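Local coordinates for protein heat-inducible transcription repressor HrcA (Thermotoga maritima, PDB 1STZ) that probably represses class I heat shock genes, the grpE-dnaK-dnaJ and groELS operons, by binding DNA and preventing their heat-shock induction, at residues S265-G270 against I301-L306; A288-K293 against T312-N317. All coordinates share one frame; numbering follows the deposited sequence.

Contact 1. Residues S265-G270 against I301-L306; sequences SLVGEG and IGSVYL
Y305 reaches from the middle of its strand with its ring edge toward L266 and its hydroxyl near V267, yet nothing polar joins the two segments directly. The tyrosine's hydroxyl goes one step further back along the chain instead, to the carbonyl oxygen of L263 in helix 260-266. So the ring touches L266 while its hydroxyl is bonded to L263.

The apolar meeting is light. L266 CB lies at the ring edge, near the ring plane, 4.2 Å from Y305 CE2. V267 comes in at the hydroxyl end, its CG1 4.3 Å from Y305 OH, and the same methyl also approaches S303 OG at 4.2 Å. V267 CG1 therefore sits by two hydroxyls carried by residues two apart on the strand, with both of their side chains on one face of the sheet. The Y305 torsion matters here: with chi1 at -57°, CG stands anti to the carbonyl carbon, and from there the ring extends toward L266 although its CB does not point that way.

Outside the pair, S291 of the neighbouring strand packs on Y305, and the L266 carbonyl accepts from R274 NE. V304 and L306 turn to the other face of the sheet, where L127 and F321 meet them.

With only van der Waals contacts at 4.2 to 4.3 Å between the segments, a specific polar tie between strand and helix here is the buried tyrosine's bond to L263; V267 lies beside the hydroxyl, and L266 CB packs against the ring edge.

Contact 2. Residues A288-K293 against T312-N317; sequences AVFSGK and TKYDRN
No hydrogen bond crosses between the segments; van der Waals packing joins them, carried on the strand by A288 and F290, which point to the same face of the sheet. A288 CB lies 3.7 Å from Y314 OH and 4.0 Å from Y314 CE2, obliquely to the tyrosine ring. F290 brings the far end of its ring up to Y314 and N317: CE1 is 3.7 Å from N317 CB, CZ is 3.9 Å from Y314 O, and the backbone carbonyl carbon of N317 lies over one ring face. The ring and the N317 amide stand nearly perpendicular, their planes 83° apart.

Hydrogen bonds stay on the helix side of the contact. N317, with CG anti to its carbonyl carbon (chi1 -65°), turns its amide back toward T312, and ND2 donates to T312 OG1 over 2.9 Å. Its OD1 takes two bonds from R316, NE and NH2 approaching side-on at 3.1 Å each. With a leucine in place of N317, T312 OG1 and the paired R316 nitrogens would probably lose their partner, and the guanidinium would be likelier to swing. Y314 OH bonds to the K310 carbonyl.

A methyl-on-ring contact of the CH-pi type lies within 312-317: T312 CG2 sits over the centre of one Y314 ring face, 3.8 Å above its plane.

Across the subunit boundary, R316 packs on E180 of the second subunit. K313, at the N-cap position, is also the centre of an inverse gamma turn. The whole is a helix start laid on a face of an antiparallel sheet, here in the GAF-like C-terminal domain of HrcA.

How the contacts relate
The two contacts share one antiparallel sheet and use its two faces. Strands 287-296 and 299-309 lie side by side in it, linked by probable hydrogen bonds from V304 N to G292 O (2.8 Å) and from L306 N to F290 O (2.9 Å). Contact 1 lies on the face where Y305 and S303 meet L266 and V267; contact 2 lies on the other, where A288 and F290 meet the start of helix 314-334. Their centres are 12 Å apart. Strand 299-309 is followed, after a short loop, by helix 314-334; the segments of the two contacts alternate along the chain. Strand order 2-1-5-4-3 is consistent with a GAF-like fold.

Contact 1. Residues S265-G270 against I301-L306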
ATOM      1  N   SER A 265       3.530  33.699   2.251  1.00 19.35           N
ATOM      2  CA  SER A 265       2.316  34.519   2.214  1.00 18.88           C
ATOM      3  C   SER A 265       1.064  33.698   1.888  1.00 19.55           C
ATOM      4  O   SER A 265      -0.037  34.124   2.192  1.00 19.05           O
ATOM      5  CB  SER A 265       2.455  35.656   1.185  1.00 18.68           C
ATOM      6  OG  SER A 265       2.247  35.192  -0.152  1.00 17.07           O
ATOM      7  N   LEU A 266       1.245  32.544   1.255  1.00 20.11           N
ATOM      8  CA  LEU A 266       0.143  31.646   0.933  1.00 21.42           C
ATOM      9  C   LEU A 266      -0.458  30.981   2.165  1.00 22.78           C
ATOM     10  O   LEU A 266      -1.669  30.717   2.226  1.00 22.00           O
ATOM     11  CB  LEU A 266       0.603  30.548  -0.036  1.00 20.84           C
ATOM     12  CG  LEU A 266       1.038  31.007  -1.423  1.00 20.39           C
ATOM     13  CD1 LEU A 266       1.588  29.848  -2.212  1.00 20.20           C
ATOM     14  CD2 LEU A 266      -0.125  31.626  -2.179  1.00 20.12           C
ATOM     15  N   VAL A 267       0.390  30.712   3.148  1.00 24.27           N
ATOM     16  CA  VAL A 267      -0.004  29.859   4.246  1.00 25.77           C
ATOM     17  C   VAL A 267      -0.750  30.685   5.307  1.00 26.19           C
ATOM     18  O   VAL A 267      -0.315  31.766   5.694  1.00 26.92           O
ATOM     19  CB  VAL A 267       1.218  29.013   4.786  1.00 26.23           C
ATOM     20  CG1 VAL A 267       2.291  29.899   5.413  1.00 27.55           C
ATOM     21  CG2 VAL A 267       0.732  27.938   5.772  1.00 26.62           C
ATOM     22  N   GLY A 268      -1.918  30.195   5.708  1.00 26.40           N
ATOM     23  CA  GLY A 268      -2.763  30.848   6.684  1.00 26.55           C
ATOM     24  C   GLY A 268      -2.756  30.123   8.031  1.00 27.24           C
ATOM     25  O   GLY A 268      -1.763  29.498   8.407  1.00 26.73           O
ATOM     26  N   GLU A 269      -3.870  30.244   8.758  1.00 28.01           N
ATOM     27  CA  GLU A 269      -4.086  29.556  10.041  1.00 28.36           C
ATOM     28  C   GLU A 269      -4.795  28.228   9.797  1.00 27.18           C
ATOM     29  O   GLU A 269      -5.971  28.199   9.434  1.00 27.71           O
ATOM     30  CB  GLU A 269      -4.950  30.392  10.981  1.00 28.70           C
ATOM     31  CG  GLU A 269      -4.533  31.851  11.145  1.00 32.25           C
ATOM     32  CD  GLU A 269      -5.729  32.777  11.367  1.00 35.84           C
ATOM     33  OE1 GLU A 269      -6.720  32.677  10.591  1.00 38.40           O
ATOM     34  OE2 GLU A 269      -5.683  33.609  12.309  1.00 38.79           O
ATOM     35  N   GLY A 270      -4.089  27.135  10.026  1.00 26.08           N
ATOM     36  CA  GLY A 270      -4.592  25.811   9.706  1.00 25.00           C
ATOM     37  C   GLY A 270      -4.552  25.546   8.219  1.00 24.14           C
ATOM     38  O   GLY A 270      -3.898  26.251   7.453  1.00 24.03           O
ATOM     39  N   ILE A 301       7.274  23.009  12.314  1.00 23.02           N
ATOM     40  CA  ILE A 301       8.569  22.606  11.776  1.00 23.13           C
ATOM     41  C   ILE A 301       8.755  23.064  10.327  1.00 22.94           C
ATOM     42  O   ILE A 301       9.861  23.455   9.937  1.00 22.46           O
ATOM     43  CB  ILE A 301       8.729  21.101  11.869  1.00 23.24           C
ATOM     44  CG1 ILE A 301       8.618  20.623  13.321  1.00 23.68           C
ATOM     45  CG2 ILE A 301      10.073  20.665  11.287  1.00 25.15           C
ATOM     46  CD1 ILE A 301       9.489  21.416  14.305  1.00 25.22           C
ATOM     47  N   GLY A 302       7.677  22.997   9.544  1.00 22.26           N
ATOM     48  CA  GLY A 302       7.690  23.430   8.152  1.00 21.97           C
ATOM     49  C   GLY A 302       6.293  23.523   7.548  1.00 21.36           C
ATOM     50  O   GLY A 302       5.315  23.065   8.131  1.00 20.74           O
ATOM     51  N   SER A 303       6.217  24.130   6.376  1.00 21.08           N
ATOM     52  CA  SER A 303       5.001  24.188   5.587  1.00 21.09           C
ATOM     53  C   SER A 303       4.974  23.131   4.467  1.00 20.81           C
ATOM     54  O   SER A 303       6.018  22.692   3.962  1.00 21.09           O
ATOM     55  CB  SER A 303       4.855  25.588   5.001  1.00 21.77           C
ATOM     56  OG  SER A 303       4.747  26.526   6.063  1.00 22.34           O
ATOM     57  N   VAL A 304       3.760  22.719   4.111  1.00 19.58           N
ATOM     58  CA  VAL A 304       3.485  21.816   3.005  1.00 18.95           C
ATOM     59  C   VAL A 304       2.565  22.512   2.005  1.00 19.01           C
ATOM     60  O   VAL A 304       1.611  23.171   2.398  1.00 18.46           O
ATOM     61  CB  VAL A 304       2.778  20.546   3.497  1.00 18.57           C
ATOM     62  CG1 VAL A 304       2.540  19.568   2.356  1.00 17.25           C
ATOM     63  CG2 VAL A 304       3.583  19.882   4.607  1.00 19.27           C
ATOM     64  N   TYR A 305       2.855  22.341   0.723  1.00 19.57           N
ATOM     65  CA  TYR A 305       2.090  22.930  -0.371  1.00 20.01           C
ATOM     66  C   TYR A 305       1.719  21.864  -1.389  1.00 20.14           C
ATOM     67  O   TYR A 305       2.566  21.080  -1.793  1.00 20.75           O
ATOM     68  CB  TYR A 305       2.902  24.008  -1.074  1.00 20.51           C
ATOM     69  CG  TYR A 305       3.374  25.100  -0.158  1.00 19.49           C
ATOM     70  CD1 TYR A 305       4.550  24.967   0.551  1.00 18.71           C
ATOM     71  CD2 TYR A 305       2.644  26.272  -0.007  1.00 19.31           C
ATOM     72  CE1 TYR A 305       4.994  25.975   1.394  1.00 18.24           C
ATOM     73  CE2 TYR A 305       3.071  27.272   0.836  1.00 17.64           C
ATOM     74  CZ  TYR A 305       4.250  27.123   1.532  1.00 15.70           C
ATOM     75  OH  TYR A 305       4.699  28.136   2.356  1.00 13.67           O
ATOM     76  N   LEU A 306       0.443  21.834  -1.772  1.00 19.87           N
ATOM     77  CA  LEU A 306      -0.063  21.022  -2.877  1.00 19.71           C
ATOM     78  C   LEU A 306      -0.614  21.945  -3.980  1.00 18.98           C
ATOM     79  O   LEU A 306      -1.597  22.666  -3.772  1.00 18.81           O
ATOM     80  CB  LEU A 306      -1.217  20.166  -2.365  1.00 19.55           C
ATOM     81  CG  LEU A 306      -1.681  18.891  -3.067  1.00 21.38           C
ATOM     82  CD1 LEU A 306      -3.180  18.821  -3.119  1.00 21.64           C
ATOM     83  CD2 LEU A 306      -1.064  18.614  -4.413  1.00 22.31           C
TER

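Contact 2. Residues A288-K293 against T312-N317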
ATOM      1  N   ALA A 288      -4.845  25.848  -8.041  1.00 17.90           N
ATOM      2  CA  ALA A 288      -5.241  25.925  -6.651  1.00 18.02           C
ATOM      3  C   ALA A 288      -4.059  25.396  -5.804  1.00 18.33           C
ATOM      4  O   ALA A 288      -3.330  24.476  -6.233  1.00 19.38           O
ATOM      5  CB  ALA A 288      -6.459  25.087  -6.419  1.00 17.73           C
ATOM      6  N   VAL A 289      -3.856  25.982  -4.629  1.00 18.13           N
ATOM      7  CA  VAL A 289      -2.865  25.484  -3.668  1.00 18.55           C
ATOM      8  C   VAL A 289      -3.482  25.199  -2.322  1.00 17.67           C
ATOM      9  O   VAL A 289      -4.087  26.073  -1.739  1.00 17.56           O
ATOM     10  CB  VAL A 289      -1.793  26.526  -3.291  1.00 19.14           C
ATOM     11  CG1 VAL A 289      -0.461  25.830  -2.973  1.00 19.24           C
ATOM     12  CG2 VAL A 289      -1.696  27.615  -4.268  1.00 21.90           C
ATOM     13  N   PHE A 290      -3.294  23.998  -1.817  1.00 18.21           N
ATOM     14  CA  PHE A 290      -3.532  23.693  -0.412  1.00 18.89           C
ATOM     15  C   PHE A 290      -2.245  23.923   0.350  1.00 18.28           C
ATOM     16  O   PHE A 290      -1.174  23.551  -0.094  1.00 19.27           O
ATOM     17  CB  PHE A 290      -3.972  22.248  -0.212  1.00 19.32           C
ATOM     18  CG  PHE A 290      -5.422  22.012  -0.515  1.00 21.57           C
ATOM     19  CD1 PHE A 290      -5.833  21.762  -1.786  1.00 23.40           C
ATOM     20  CD2 PHE A 290      -6.372  22.070   0.485  1.00 24.56           C
ATOM     21  CE1 PHE A 290      -7.184  21.556  -2.076  1.00 23.84           C
ATOM     22  CE2 PHE A 290      -7.718  21.860   0.197  1.00 25.56           C
ATOM     23  CZ  PHE A 290      -8.109  21.590  -1.083  1.00 24.06           C
ATOM     24  N   SER A 291      -2.350  24.559   1.489  1.00 18.22           N
ATOM     25  CA  SER A 291      -1.200  24.765   2.322  1.00 18.28           C
ATOM     26  C   SER A 291      -1.546  24.554   3.783  1.00 18.25           C
ATOM     27  O   SER A 291      -2.715  24.643   4.198  1.00 18.19           O
ATOM     28  CB  SER A 291      -0.618  26.151   2.074  1.00 18.86           C
ATOM     29  OG  SER A 291      -1.505  27.174   2.507  1.00 19.10           O
ATOM     30  N   GLY A 292      -0.515  24.254   4.557  1.00 18.05           N
ATOM     31  CA  GLY A 292      -0.635  23.997   5.981  1.00 18.14           C
ATOM     32  C   GLY A 292       0.749  23.713   6.558  1.00 18.28           C
ATOM     33  O   GLY A 292       1.723  23.609   5.821  1.00 18.62           O
ATOM     34  N   LYS A 293       0.842  23.576   7.868  1.00 18.64           N
ATOM     35  CA  LYS A 293       2.108  23.268   8.514  1.00 19.01           C
ATOM     36  C   LYS A 293       2.033  21.941   9.233  1.00 19.04           C
ATOM     37  O   LYS A 293       0.965  21.528   9.658  1.00 19.58           O
ATOM     38  CB  LYS A 293       2.468  24.356   9.507  1.00 18.93           C
ATOM     39  CG  LYS A 293       2.517  25.748   8.924  1.00 21.22           C
ATOM     40  CD  LYS A 293       3.181  26.706   9.886  1.00 24.96           C
ATOM     41  CE  LYS A 293       3.094  28.141   9.429  1.00 27.72           C
ATOM     42  NZ  LYS A 293       1.775  28.717   9.760  1.00 31.57           N
ATOM     43  N   THR A 312     -10.104  20.510 -10.254  1.00 17.91           N
ATOM     44  CA  THR A 312      -9.626  19.347  -9.514  1.00 17.99           C
ATOM     45  C   THR A 312     -10.661  18.885  -8.506  1.00 18.73           C
ATOM     46  O   THR A 312     -11.613  19.610  -8.189  1.00 20.32           O
ATOM     47  CB  THR A 312      -8.281  19.703  -8.816  1.00 17.76           C
ATOM     48  OG1 THR A 312      -7.718  18.553  -8.171  1.00 18.29           O
ATOM     49  CG2 THR A 312      -8.474  20.716  -7.677  1.00 15.84           C
ATOM     50  N   LYS A 313     -10.477  17.688  -7.989  1.00 19.22           N
ATOM     51  CA  LYS A 313     -11.393  17.132  -7.001  1.00 19.81           C
ATOM     52  C   LYS A 313     -11.068  17.658  -5.608  1.00 20.15           C
ATOM     53  O   LYS A 313     -10.274  17.046  -4.893  1.00 20.47           O
ATOM     54  CB  LYS A 313     -11.297  15.606  -7.041  1.00 20.47           C
ATOM     55  CG  LYS A 313     -11.757  15.002  -8.380  1.00 22.31           C
ATOM     56  CD  LYS A 313     -11.638  13.489  -8.376  1.00 26.13           C
ATOM     57  CE  LYS A 313     -12.569  12.829  -9.405  1.00 28.60           C
ATOM     58  NZ  LYS A 313     -12.467  11.335  -9.350  1.00 29.83           N
ATOM     59  N   TYR A 314     -11.678  18.792  -5.233  1.00 19.87           N
ATOM     60  CA  TYR A 314     -11.336  19.506  -4.011  1.00 19.89           C
ATOM     61  C   TYR A 314     -11.529  18.682  -2.729  1.00 20.67           C
ATOM     62  O   TYR A 314     -10.706  18.761  -1.828  1.00 20.66           O
ATOM     63  CB  TYR A 314     -12.103  20.839  -3.910  1.00 19.59           C
ATOM     64  CG  TYR A 314     -11.561  21.905  -4.862  1.00 18.72           C
ATOM     65  CD1 TYR A 314     -12.072  22.047  -6.154  1.00 17.09           C
ATOM     66  CD2 TYR A 314     -10.532  22.753  -4.466  1.00 17.46           C
ATOM     67  CE1 TYR A 314     -11.564  23.022  -7.032  1.00 17.37           C
ATOM     68  CE2 TYR A 314     -10.022  23.717  -5.317  1.00 18.15           C
ATOM     69  CZ  TYR A 314     -10.532  23.843  -6.598  1.00 18.28           C
ATOM     70  OH  TYR A 314      -9.984  24.794  -7.406  1.00 19.40           O
ATOM     71  N   ASP A 315     -12.595  17.899  -2.658  1.00 21.01           N
ATOM     72  CA  ASP A 315     -12.914  17.119  -1.457  1.00 21.83           C
ATOM     73  C   ASP A 315     -11.849  16.045  -1.273  1.00 20.62           C
ATOM     74  O   ASP A 315     -11.353  15.839  -0.185  1.00 20.44           O
ATOM     75  CB  ASP A 315     -14.298  16.472  -1.597  1.00 22.49           C
ATOM     76  CG  ASP A 315     -14.941  16.106  -0.263  1.00 27.31           C
ATOM     77  OD1 ASP A 315     -14.253  15.874   0.750  1.00 32.56           O
ATOM     78  OD2 ASP A 315     -16.182  15.989  -0.148  1.00 35.82           O
ATOM     79  N   ARG A 316     -11.490  15.373  -2.351  1.00 20.16           N
ATOM     80  CA  ARG A 316     -10.429  14.364  -2.291  1.00 19.63           C
ATOM     81  C   ARG A 316      -9.121  15.020  -1.841  1.00 18.71           C
ATOM     82  O   ARG A 316      -8.464  14.519  -0.935  1.00 18.28           O
ATOM     83  CB  ARG A 316     -10.282  13.646  -3.639  1.00 19.47           C
ATOM     84  CG  ARG A 316      -9.141  12.638  -3.736  1.00 20.45           C
ATOM     85  CD  ARG A 316      -8.611  12.416  -5.156  1.00 22.37           C
ATOM     86  NE  ARG A 316      -8.145  13.655  -5.789  1.00 23.99           N
ATOM     87  CZ  ARG A 316      -7.852  13.803  -7.085  1.00 25.35           C
ATOM     88  NH1 ARG A 316      -7.971  12.796  -7.929  1.00 27.08           N
ATOM     89  NH2 ARG A 316      -7.455  14.984  -7.548  1.00 26.40           N
ATOM     90  N   ASN A 317      -8.784  16.161  -2.429  1.00 18.22           N
ATOM     91  CA  ASN A 317      -7.508  16.817  -2.146  1.00 18.34           C
ATOM     92  C   ASN A 317      -7.405  17.294  -0.695  1.00 18.15           C
ATOM     93  O   ASN A 317      -6.342  17.188  -0.076  1.00 17.58           O
ATOM     94  CB  ASN A 317      -7.253  18.004  -3.085  1.00 18.25           C
ATOM     95  CG  ASN A 317      -7.089  17.591  -4.529  1.00 17.51           C
ATOM     96  OD1 ASN A 317      -7.038  16.412  -4.859  1.00 19.19           O
ATOM     97  ND2 ASN A 317      -7.027  18.574  -5.405  1.00 19.09           N
TER